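Local coordinates for beta-galacturonidase (Eisenbergiella tayi, PDB 6NCW), which hydrolyses beta-galacturonides as a family 2 glycoside hydrolase, and may also have beta-glucuronidase activity, at residues Y474-P477 with A478-W482; A287-F290 with S291-Q294; D262-N266 with G267-R271; Y394-I397 with K398-P402. One frame throughout, in Å; residues are numbered along the deposited sequence. Where two conformers were deposited one is given.

Interaction 1. Residues Y474-P477 with A478-W482; sequences YRTP and AHVKW
Thr476 O takes the hydrogen bond that closes this turn, 2.9 Å from His479 N and fairly straight at the hydrogen (161°). The donor stands above the carbonyl plane rather than on a lone pair, which goes with a tight type I beta turn from Thr476 to His479, with Pro477 and Ala478 at its corners. The imidazole of His479 comes back toward the turn: its CD2 lies 3.1 Å from Thr476 O, which sits in the plane of the ring at its edge. ND1 is taken up elsewhere, by Gln489 on helix 484-500. On Thr476 the methyl CG2 is anti to the backbone N and reaches over the corner, 3.8 Å from Ala478 CB. Past the turn, Val480 sends CG2 back between the two arms of the chain, where it lies 3.9 Å from Tyr474 CE2, at the edge of the phenol ring; the two side chains cross at about a right angle. Tyr474 OH is hydrogen-bonded to Arg516 of the second subunit, and the same subunit receives the indole NE1 of Trp482 on its Phe522 O. Trp482 also lies about 5 Å, side chain to side chain, from Arg525 of its own chain, a galacturonate-binding residue. Across the turn itself, one backbone bond and a few apolar touches suffice, while Tyr474 OH and Trp482 NE1 are spent on the subunit interface, Trp482 close to the substrate site.

Interaction 2. Residues A287-F290 with S291-Q294; sequences ALPF and SAMQ
This is the start of a helix: Leu288 and Pro289 lead into helix 290-302 of the TIM-barrel domain and pack against its first turn, in a buried spot. Pro289 holds the N-cap position. Its carbonyl O takes Met293 N at 3.0 Å, nearly along the C=O axis, and a weak, bent bond from Ala292 N. The next bond, Gln294 N to Phe290 O at 2.9 Å, is almost straight (171°), so regular helical bonding is under way at once. On the side of Ala292, the methyl CB is met by two apolar neighbours: Pro289 CD at 3.8 Å and Leu288 CD2 at 4.1 Å. Met293 also reaches Leu288. With CG beside its backbone N (chi1 -69°) and the chain extended beyond, it runs back along the loop that enters the helix and brings CE to 3.4 Å from Leu288 O. Phe290 turns its ring away from this cluster, onto Leu318 and Leu322 of helix 317-326, and Gln294 bonds through NE2 to Gln326 of that helix. The fourth subunit closes in as well, its Ser291 against Pro289 and its Phe284 against Ser291. A proline at the N-cap, with the residue before it folded onto the first turn, makes a compact N-cap entry to the helix that follows barrel strand 268-276 in the beta-alpha succession of a TIM barrel.

Interaction 3. Residues D262-N266 with G267-R271; sequences DILLN and GRKLR
Lys269 and Asp262 both turn CG away from their own carbonyl carbon (chi1 -63° and -59°), and the extended lysine chain then runs out across the aspartate. The two cross obliquely: Lys269 CE passes 3.2 Å from Asp262 OD2, and NZ forms a salt bridge with that oxygen at 3.3 Å. A water ties the same pair a second time, donating to Asp262 OD1 and accepting from Lys269 NZ. Leu264 lies alongside the lysine, pointing the same way, with CD2 3.8 Å from Lys269 CG. Leu265, on the face away from Leu264, meets Leu270 at a slant, with CD2 4.1 Å from Leu270 CD1. The backbone between is a beta hairpin closed by a type I' turn, Leu265 to Arg268, with Asn266 and Gly267 at the corners; the backbone angles of Gly267 leave no room for a CB beside Asn266 O. Its second strand, 268-276, belongs to the TIM barrel; strand 262-265 pairs with it and with 256-259. Leu265 and Arg268 exchange two hydrogen bonds, and Leu270 N reaches Ile263 O at 2.8 Å, close to straight at both ends. A second water spans Ile263 N and Leu270 O. Asn266 is held outside by Glu255 and Trp223, and Arg268 by a salt bridge to Glu560. The doubly bridged Asp262–Lys269 pair, direct and through water, would probably offset both charges, with the apolar Leu264 beside the lysine.

Interaction 4. Residues Y394-I397 with K398-P402; sequences YELI and KSLDP
From CB outward, Ser399 touches the turn before it twice over: CB lies 3.7 Å from Glu395 O and equally far from Leu396 O, and OG donates to Leu396 O at 2.8 Å. The hydroxyl gets there because chi1 (80°) sets OG between its backbone N and carbonyl carbon, folded back on the helix. Leu400 N shares that acceptor, and both donors reach Leu396 O from the same face of its plane, so one carbonyl serves two bonds. Leu396 CD1 also lies 4.4 Å from Leu400 CD1, the leucines following one another along the flank that packs on helix 349-364. This is the C-terminal end of helix 384-400, the crossover helix of a beta-alpha-beta unit between barrel strands 370-374 and 406-410. Here the bonding pattern changes: Ile397 O takes Leu400 N from above its plane at 2.9 Å and Asp401 N nearly end-on at 2.7 Å. Asp401 is the first residue to leave helical angles, and its buried carboxylate leaves the turn for Trp373 NE1, Arg404 and the backbone N of Tyr403.

From the N terminus, interaction 3 comes first, closing the two-residue turn of the hairpin that leads into barrel strand 268-276. After that strand, interaction 2 starts helix 290-302, with nearest atoms about 19 Å from the hairpin. Interaction 4 follows much later at the end of helix 384-400, just before the chain returns to strand 406-410; it sits across the chain's centre from interaction 2. Interaction 1 comes last, folding the loop between strand 461-466 and helix 484-500. All four are local and in series: none nests in or crosses another, and none touches. Interactions 1 and 2 also meet other subunits, whereas 3 and 4 stay within the chain.

Interaction 1. Residues Y474-P477 with A478-W482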
loop_
_atom_site.group_PDB
_atom_site.type_symbol
_atom_site.label_atom_id
_atom_site.label_comp_id
_atom_site.label_asym_id
_atom_site.label_seq_id
_atom_site.Cartn_x
_atom_site.Cartn_y
_atom_site.Cartn_z
ATOM N N TYR A 474 0.317 3.678 -6.269
ATOM C CA TYR A 474 -0.012 2.978 -7.505
ATOM C C TYR A 474 1.006 3.353 -8.577
ATOM O O TYR A 474 1.042 4.501 -9.039
ATOM C CB TYR A 474 -1.425 3.289 -7.990
ATOM C CG TYR A 474 -1.768 2.365 -9.136
ATOM C CD1 TYR A 474 -1.761 0.998 -8.934
ATOM C CD2 TYR A 474 -2.043 2.848 -10.419
ATOM C CE1 TYR A 474 -2.039 0.128 -9.944
ATOM C CE2 TYR A 474 -2.315 1.976 -11.457
ATOM C CZ TYR A 474 -2.329 0.613 -11.204
ATOM O OH TYR A 474 -2.591 -0.296 -12.197
ATOM N N ARG A 475 1.825 2.382 -8.982
ATOM C CA ARG A 475 2.887 2.597 -9.956
ATOM C C ARG A 475 2.883 1.459 -10.965
ATOM O O ARG A 475 2.679 0.302 -10.590
ATOM C CB ARG A 475 4.252 2.679 -9.260
ATOM C CG ARG A 475 4.350 3.846 -8.272
ATOM C CD ARG A 475 5.088 3.413 -7.008
ATOM N NE ARG A 475 6.425 2.921 -7.291
ATOM C CZ ARG A 475 7.202 2.333 -6.390
ATOM N NH1 ARG A 475 6.749 2.144 -5.155
ATOM N NH2 ARG A 475 8.424 1.929 -6.732
ATOM N N THR A 476 3.114 1.793 -12.243
ATOM C CA THR A 476 2.971 0.826 -13.357
ATOM C C THR A 476 4.000 1.159 -14.417
ATOM O O THR A 476 4.046 2.322 -14.851
ATOM C CB THR A 476 1.603 0.870 -14.057
ATOM O OG1 THR A 476 0.533 1.110 -13.135
ATOM C CG2 THR A 476 1.386 -0.413 -14.821
ATOM N N PRO A 477 4.734 0.167 -14.935
ATOM C CA PRO A 477 5.467 0.384 -16.191
ATOM C C PRO A 477 4.601 0.954 -17.311
ATOM O O PRO A 477 5.122 1.631 -18.200
ATOM C CB PRO A 477 5.978 -1.023 -16.546
ATOM C CG PRO A 477 6.073 -1.738 -15.244
ATOM C CD PRO A 477 4.922 -1.198 -14.410
ATOM N N ALA A 478 3.291 0.699 -17.309
ATOM C CA ALA A 478 2.465 1.238 -18.387
ATOM C C ALA A 478 2.185 2.735 -18.243
ATOM O O ALA A 478 1.670 3.347 -19.186
ATOM C CB ALA A 478 1.149 0.460 -18.479
ATOM N N HIS A 479 2.507 3.338 -17.097
ATOM C CA HIS A 479 2.245 4.757 -16.866
ATOM C C HIS A 479 0.792 5.125 -17.168
ATOM O O HIS A 479 0.515 6.175 -17.743
ATOM C CB HIS A 479 3.188 5.633 -17.698
ATOM C CG HIS A 479 4.643 5.434 -17.398
ATOM N ND1 HIS A 479 5.622 6.268 -17.900
ATOM C CD2 HIS A 479 5.289 4.511 -16.645
ATOM C CE1 HIS A 479 6.806 5.864 -17.473
ATOM N NE2 HIS A 479 6.631 4.799 -16.709
ATOM N N VAL A 480 -0.149 4.246 -16.796
ATOM C CA VAL A 480 -1.567 4.577 -16.964
ATOM C C VAL A 480 -1.949 5.780 -16.074
ATOM O O VAL A 480 -1.296 6.083 -15.067
ATOM C CB VAL A 480 -2.451 3.359 -16.649
ATOM C CG1 VAL A 480 -1.977 2.143 -17.438
ATOM C CG2 VAL A 480 -2.430 3.064 -15.151
ATOM N N LYS A 481 -3.020 6.469 -16.461
ATOM C CA LYS A 481 -3.562 7.507 -15.601
ATOM C C LYS A 481 -3.929 6.915 -14.245
ATOM O O LYS A 481 -4.360 5.760 -14.144
ATOM C CB LYS A 481 -4.775 8.191 -16.253
ATOM C CG LYS A 481 -4.363 9.173 -17.351
ATOM C CD LYS A 481 -5.541 9.814 -18.092
ATOM C CE LYS A 481 -5.001 10.765 -19.179
ATOM N NZ LYS A 481 -6.078 11.425 -19.938
ATOM N N TRP A 482 -3.710 7.726 -13.208
ATOM C CA TRP A 482 -3.772 7.465 -11.766
ATOM C C TRP A 482 -2.458 6.909 -11.213
ATOM O O TRP A 482 -2.286 6.893 -9.999
ATOM C CB TRP A 482 -4.936 6.542 -11.351
ATOM C CG TRP A 482 -6.319 7.113 -11.706
ATOM C CD1 TRP A 482 -7.197 6.633 -12.647
ATOM C CD2 TRP A 482 -6.960 8.258 -11.113
ATOM N NE1 TRP A 482 -8.344 7.415 -12.679
ATOM C CE2 TRP A 482 -8.219 8.414 -11.744
ATOM C CE3 TRP A 482 -6.585 9.178 -10.120
ATOM C CZ2 TRP A 482 -9.099 9.445 -11.408
ATOM C CZ3 TRP A 482 -7.469 10.191 -9.784
ATOM C CH2 TRP A 482 -8.703 10.327 -10.432
#

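Interaction 2. Residues A287-F290 with S291-Q294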
loop_
_atom_site.group_PDB
_atom_site.type_symbol
_atom_site.label_atom_id
_atom_site.label_comp_id
_atom_site.label_asym_id
_atom_site.label_seq_id
_atom_site.Cartn_x
_atom_site.Cartn_y
_atom_site.Cartn_z
ATOM N N ALA A 287 -9.423 21.666 10.906
ATOM C CA ALA A 287 -8.924 22.322 12.112
ATOM C C ALA A 287 -7.449 21.969 12.311
ATOM O O ALA A 287 -7.054 21.255 13.246
ATOM C CB ALA A 287 -9.770 21.919 13.317
ATOM N N LEU A 288 -6.620 22.489 11.405
ATOM C CA LEU A 288 -5.204 22.142 11.502
ATOM C C LEU A 288 -4.522 22.998 12.563
ATOM O O LEU A 288 -4.676 24.225 12.558
ATOM C CB LEU A 288 -4.497 22.332 10.174
ATOM C CG LEU A 288 -4.593 21.192 9.173
ATOM C CD1 LEU A 288 -6.004 21.071 8.621
ATOM C CD2 LEU A 288 -3.604 21.498 8.075
ATOM N N PRO A 289 -3.755 22.400 13.467
ATOM C CA PRO A 289 -2.995 23.189 14.435
ATOM C C PRO A 289 -1.779 23.832 13.788
ATOM O O PRO A 289 -1.362 23.499 12.676
ATOM C CB PRO A 289 -2.574 22.156 15.473
ATOM C CG PRO A 289 -2.415 20.914 14.656
ATOM C CD PRO A 289 -3.549 20.957 13.670
ATOM N N PHE A 290 -1.236 24.800 14.518
ATOM C CA PHE A 290 -0.032 25.514 14.115
ATOM C C PHE A 290 1.037 24.583 13.550
ATOM O O PHE A 290 1.601 24.844 12.484
ATOM C CB PHE A 290 0.493 26.280 15.338
ATOM C CG PHE A 290 1.893 26.781 15.199
ATOM C CD1 PHE A 290 2.156 27.974 14.523
ATOM C CD2 PHE A 290 2.950 26.092 15.801
ATOM C CE1 PHE A 290 3.460 28.463 14.418
ATOM C CE2 PHE A 290 4.245 26.567 15.708
ATOM C CZ PHE A 290 4.503 27.754 15.008
ATOM N N SER A 291 1.317 23.487 14.257
ATOM C CA SER A 291 2.387 22.585 13.849
ATOM C C SER A 291 2.118 21.985 12.476
ATOM O O SER A 291 3.048 21.793 11.681
ATOM C CB SER A 291 2.561 21.482 14.892
ATOM O OG SER A 291 3.035 22.029 16.110
ATOM N N ALA A 292 0.851 21.656 12.194
ATOM C CA ALA A 292 0.493 21.070 10.912
ATOM C C ALA A 292 0.560 22.109 9.797
ATOM O O ALA A 292 0.983 21.799 8.670
ATOM C CB ALA A 292 -0.903 20.450 10.997
ATOM N N MET A 293 0.159 23.345 10.105
ATOM C CA MET A 293 0.290 24.453 9.161
ATOM C C MET A 293 1.729 24.658 8.752
ATOM O O MET A 293 2.041 24.752 7.564
ATOM C CB MET A 293 -0.234 25.746 9.784
ATOM C CG MET A 293 -1.716 25.757 9.973
ATOM S SD MET A 293 -2.245 27.312 10.734
ATOM C CE MET A 293 -4.010 26.985 10.740
ATOM N N GLN A 294 2.614 24.808 9.741
ATOM C CA GLN A 294 4.009 25.076 9.443
ATOM C C GLN A 294 4.644 23.897 8.717
ATOM O O GLN A 294 5.481 24.086 7.824
ATOM C CB GLN A 294 4.767 25.411 10.735
ATOM C CG GLN A 294 6.206 25.838 10.524
ATOM C CD GLN A 294 6.347 26.945 9.489
ATOM O OE1 GLN A 294 5.398 27.676 9.212
ATOM N NE2 GLN A 294 7.539 27.069 8.912
#

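Interaction 3. Residues D262-N266 with G267-R271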
loop_
_atom_site.group_PDB
_atom_site.type_symbol
_atom_site.label_atom_id
_atom_site.label_comp_id
_atom_site.label_asym_id
_atom_site.label_seq_id
_atom_site.Cartn_x
_atom_site.Cartn_y
_atom_site.Cartn_z
ATOM N N ASP A 262 1.484 42.991 -16.468
ATOM C CA ASP A 262 2.404 42.719 -15.365
ATOM C C ASP A 262 1.695 42.852 -14.024
ATOM O O ASP A 262 0.978 43.827 -13.793
ATOM C CB ASP A 262 3.609 43.666 -15.392
ATOM C CG ASP A 262 4.408 43.571 -16.688
ATOM O OD1 ASP A 262 4.617 42.446 -17.205
ATOM O OD2 ASP A 262 4.830 44.638 -17.183
ATOM N N ILE A 263 1.914 41.882 -13.142
ATOM C CA ILE A 263 1.590 42.031 -11.728
ATOM C C ILE A 263 2.851 42.534 -11.040
ATOM O O ILE A 263 3.879 41.852 -11.039
ATOM C CB ILE A 263 1.121 40.703 -11.116
ATOM C CG1 ILE A 263 -0.051 40.119 -11.902
ATOM C CG2 ILE A 263 0.703 40.897 -9.671
ATOM C CD1 ILE A 263 -0.453 38.710 -11.416
ATOM N N LEU A 264 2.783 43.728 -10.460
ATOM C CA LEU A 264 3.959 44.394 -9.921
ATOM C C LEU A 264 3.909 44.371 -8.400
ATOM O O LEU A 264 2.944 44.850 -7.799
ATOM C CB LEU A 264 4.055 45.832 -10.422
ATOM C CG LEU A 264 4.156 46.136 -11.914
ATOM C CD1 LEU A 264 4.147 47.647 -12.098
ATOM C CD2 LEU A 264 5.412 45.522 -12.511
ATOM N N LEU A 265 4.957 43.841 -7.783
ATOM C CA LEU A 265 5.131 43.908 -6.336
ATOM C C LEU A 265 6.312 44.825 -6.040
ATOM O O LEU A 265 7.442 44.518 -6.426
ATOM C CB LEU A 265 5.365 42.515 -5.760
ATOM C CG LEU A 265 5.798 42.438 -4.313
ATOM C CD1 LEU A 265 4.657 42.830 -3.397
ATOM C CD2 LEU A 265 6.265 41.039 -4.036
ATOM N N ASN A 266 6.057 45.949 -5.365
ATOM C CA ASN A 266 7.112 46.939 -5.108
ATOM C C ASN A 266 7.839 47.321 -6.391
ATOM O O ASN A 266 9.054 47.541 -6.392
ATOM C CB ASN A 266 8.120 46.438 -4.073
ATOM C CG ASN A 266 7.483 46.184 -2.737
ATOM O OD1 ASN A 266 6.426 46.732 -2.447
ATOM N ND2 ASN A 266 8.103 45.335 -1.925
ATOM N N GLY A 267 7.106 47.361 -7.500
ATOM C CA GLY A 267 7.658 47.784 -8.763
ATOM C C GLY A 267 8.280 46.698 -9.605
ATOM O O GLY A 267 8.720 46.990 -10.725
ATOM N N ARG A 268 8.338 45.459 -9.122
ATOM C CA ARG A 268 8.999 44.371 -9.839
ATOM C C ARG A 268 7.966 43.415 -10.424
ATOM O O ARG A 268 6.926 43.168 -9.808
ATOM C CB ARG A 268 9.953 43.607 -8.910
ATOM C CG ARG A 268 10.859 44.530 -8.120
ATOM C CD ARG A 268 11.913 43.759 -7.347
ATOM N NE ARG A 268 12.785 43.015 -8.253
ATOM C CZ ARG A 268 13.740 42.186 -7.849
ATOM N NH1 ARG A 268 13.950 41.995 -6.547
ATOM N NH2 ARG A 268 14.478 41.541 -8.745
ATOM N N LYS A 269 8.252 42.887 -11.615
ATOM C CA LYS A 269 7.319 42.011 -12.323
ATOM C C LYS A 269 7.323 40.644 -11.654
ATOM O O LYS A 269 8.293 39.893 -11.774
ATOM C CB LYS A 269 7.681 41.888 -13.803
ATOM C CG LYS A 269 7.582 43.205 -14.547
ATOM C CD LYS A 269 8.137 43.120 -15.970
ATOM C CE LYS A 269 7.984 44.461 -16.702
ATOM N NZ LYS A 269 7.960 44.295 -18.197
ATOM N N LEU A 270 6.223 40.319 -10.982
ATOM C CA LEU A 270 6.103 39.108 -10.181
ATOM C C LEU A 270 5.901 37.860 -11.043
ATOM O O LEU A 270 5.149 37.877 -12.020
ATOM C CB LEU A 270 4.926 39.285 -9.224
ATOM C CG LEU A 270 4.773 38.409 -8.000
ATOM C CD1 LEU A 270 6.026 38.424 -7.156
ATOM C CD2 LEU A 270 3.607 38.972 -7.227
ATOM N N ARG A 271 6.592 36.772 -10.683
ATOM C CA ARG A 271 6.302 35.438 -11.200
ATOM C C ARG A 271 5.706 34.592 -10.074
ATOM O O ARG A 271 6.345 34.395 -9.033
ATOM C CB ARG A 271 7.549 34.759 -11.760
ATOM C CG ARG A 271 7.262 33.336 -12.241
ATOM C CD ARG A 271 8.524 32.524 -12.549
ATOM N NE ARG A 271 9.233 33.034 -13.719
ATOM C CZ ARG A 271 10.319 33.793 -13.649
ATOM N NH1 ARG A 271 10.824 34.116 -12.466
ATOM N NH2 ARG A 271 10.900 34.226 -14.758
HETATM O O HOH W 1 6.065 42.731 -19.479
HETATM O O HOH W 2 3.662 39.566 -13.593
HETATM O O HOH W 3 4.354 47.516 -7.287
#

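Interaction 4. Residues Y394-I397 with K398-P402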
loop_
_atom_site.group_PDB
_atom_site.type_symbol
_atom_site.label_atom_id
_atom_site.label_comp_id
_atom_site.label_asym_id
_atom_site.label_seq_id
_atom_site.Cartn_x
_atom_site.Cartn_y
_atom_site.Cartn_z
ATOM N N TYR A 394 -17.531 41.880 -7.221
ATOM C CA TYR A 394 -16.345 42.658 -7.550
ATOM C C TYR A 394 -16.458 44.087 -7.034
ATOM O O TYR A 394 -15.477 44.645 -6.522
ATOM C CB TYR A 394 -16.138 42.664 -9.063
ATOM C CG TYR A 394 -15.395 41.477 -9.641
ATOM C CD1 TYR A 394 -15.845 40.869 -10.801
ATOM C CD2 TYR A 394 -14.220 41.001 -9.066
ATOM C CE1 TYR A 394 -15.174 39.814 -11.367
ATOM C CE2 TYR A 394 -13.530 39.929 -9.633
ATOM C CZ TYR A 394 -14.022 39.343 -10.788
ATOM O OH TYR A 394 -13.369 38.287 -11.392
ATOM N N GLU A 395 -17.646 44.704 -7.178
ATOM C CA GLU A 395 -17.827 46.068 -6.680
ATOM C C GLU A 395 -17.889 46.110 -5.160
ATOM O O GLU A 395 -17.450 47.096 -4.559
ATOM C CB GLU A 395 -19.080 46.710 -7.279
ATOM C CG GLU A 395 -19.344 48.173 -6.828
ATOM C CD GLU A 395 -18.143 49.121 -7.016
ATOM O OE1 GLU A 395 -17.584 49.592 -5.992
ATOM O OE2 GLU A 395 -17.760 49.397 -8.178
ATOM N N LEU A 396 -18.412 45.061 -4.520
ATOM C CA LEU A 396 -18.331 44.979 -3.065
ATOM C C LEU A 396 -16.874 44.955 -2.598
ATOM O O LEU A 396 -16.509 45.663 -1.652
ATOM C CB LEU A 396 -19.087 43.744 -2.570
ATOM C CG LEU A 396 -19.126 43.481 -1.060
ATOM C CD1 LEU A 396 -19.778 44.647 -0.270
ATOM C CD2 LEU A 396 -19.869 42.179 -0.796
ATOM N N ILE A 397 -16.015 44.180 -3.277
ATOM C CA ILE A 397 -14.602 44.134 -2.896
ATOM C C ILE A 397 -13.980 45.516 -3.005
ATOM O O ILE A 397 -13.282 45.978 -2.094
ATOM C CB ILE A 397 -13.838 43.126 -3.771
ATOM C CG1 ILE A 397 -14.280 41.691 -3.471
ATOM C CG2 ILE A 397 -12.345 43.275 -3.564
ATOM C CD1 ILE A 397 -13.664 40.723 -4.420
ATOM N N LYS A 398 -14.207 46.189 -4.138
ATOM C CA LYS A 398 -13.602 47.504 -4.355
ATOM C C LYS A 398 -14.023 48.497 -3.274
ATOM O O LYS A 398 -13.211 49.307 -2.814
ATOM C CB LYS A 398 -13.971 48.031 -5.738
ATOM C CG LYS A 398 -13.274 49.329 -6.134
ATOM C CD LYS A 398 -13.680 49.729 -7.540
ATOM C CE LYS A 398 -12.579 50.533 -8.227
ATOM N NZ LYS A 398 -11.246 49.842 -8.163
ATOM N N SER A 399 -15.279 48.440 -2.843
ATOM C CA SER A 399 -15.726 49.363 -1.805
ATOM C C SER A 399 -15.039 49.087 -0.476
ATOM O O SER A 399 -14.917 49.998 0.350
ATOM C CB SER A 399 -17.240 49.285 -1.637
ATOM O OG SER A 399 -17.613 48.163 -0.850
ATOM N N LEU A 400 -14.595 47.849 -0.239
ATOM C CA LEU A 400 -13.937 47.517 1.023
ATOM C C LEU A 400 -12.428 47.622 0.930
ATOM O O LEU A 400 -11.764 47.858 1.949
ATOM C CB LEU A 400 -14.303 46.100 1.471
ATOM C CG LEU A 400 -15.774 45.830 1.776
ATOM C CD1 LEU A 400 -16.020 44.339 1.935
ATOM C CD2 LEU A 400 -16.190 46.582 3.027
ATOM N N ASP A 401 -11.873 47.431 -0.265
ATOM C CA ASP A 401 -10.426 47.474 -0.461
ATOM C C ASP A 401 -10.157 47.981 -1.866
ATOM O O ASP A 401 -10.098 47.203 -2.826
ATOM C CB ASP A 401 -9.799 46.103 -0.237
ATOM C CG ASP A 401 -8.317 46.082 -0.527
ATOM O OD1 ASP A 401 -7.671 45.061 -0.186
ATOM O OD2 ASP A 401 -7.794 47.080 -1.083
ATOM N N PRO A 402 -9.992 49.295 -2.032
ATOM C CA PRO A 402 -9.848 49.851 -3.381
ATOM C C PRO A 402 -8.475 49.649 -4.010
ATOM O O PRO A 402 -8.285 50.052 -5.163
ATOM C CB PRO A 402 -10.147 51.344 -3.164
ATOM C CG PRO A 402 -9.790 51.604 -1.740
ATOM C CD PRO A 402 -10.112 50.342 -0.995
#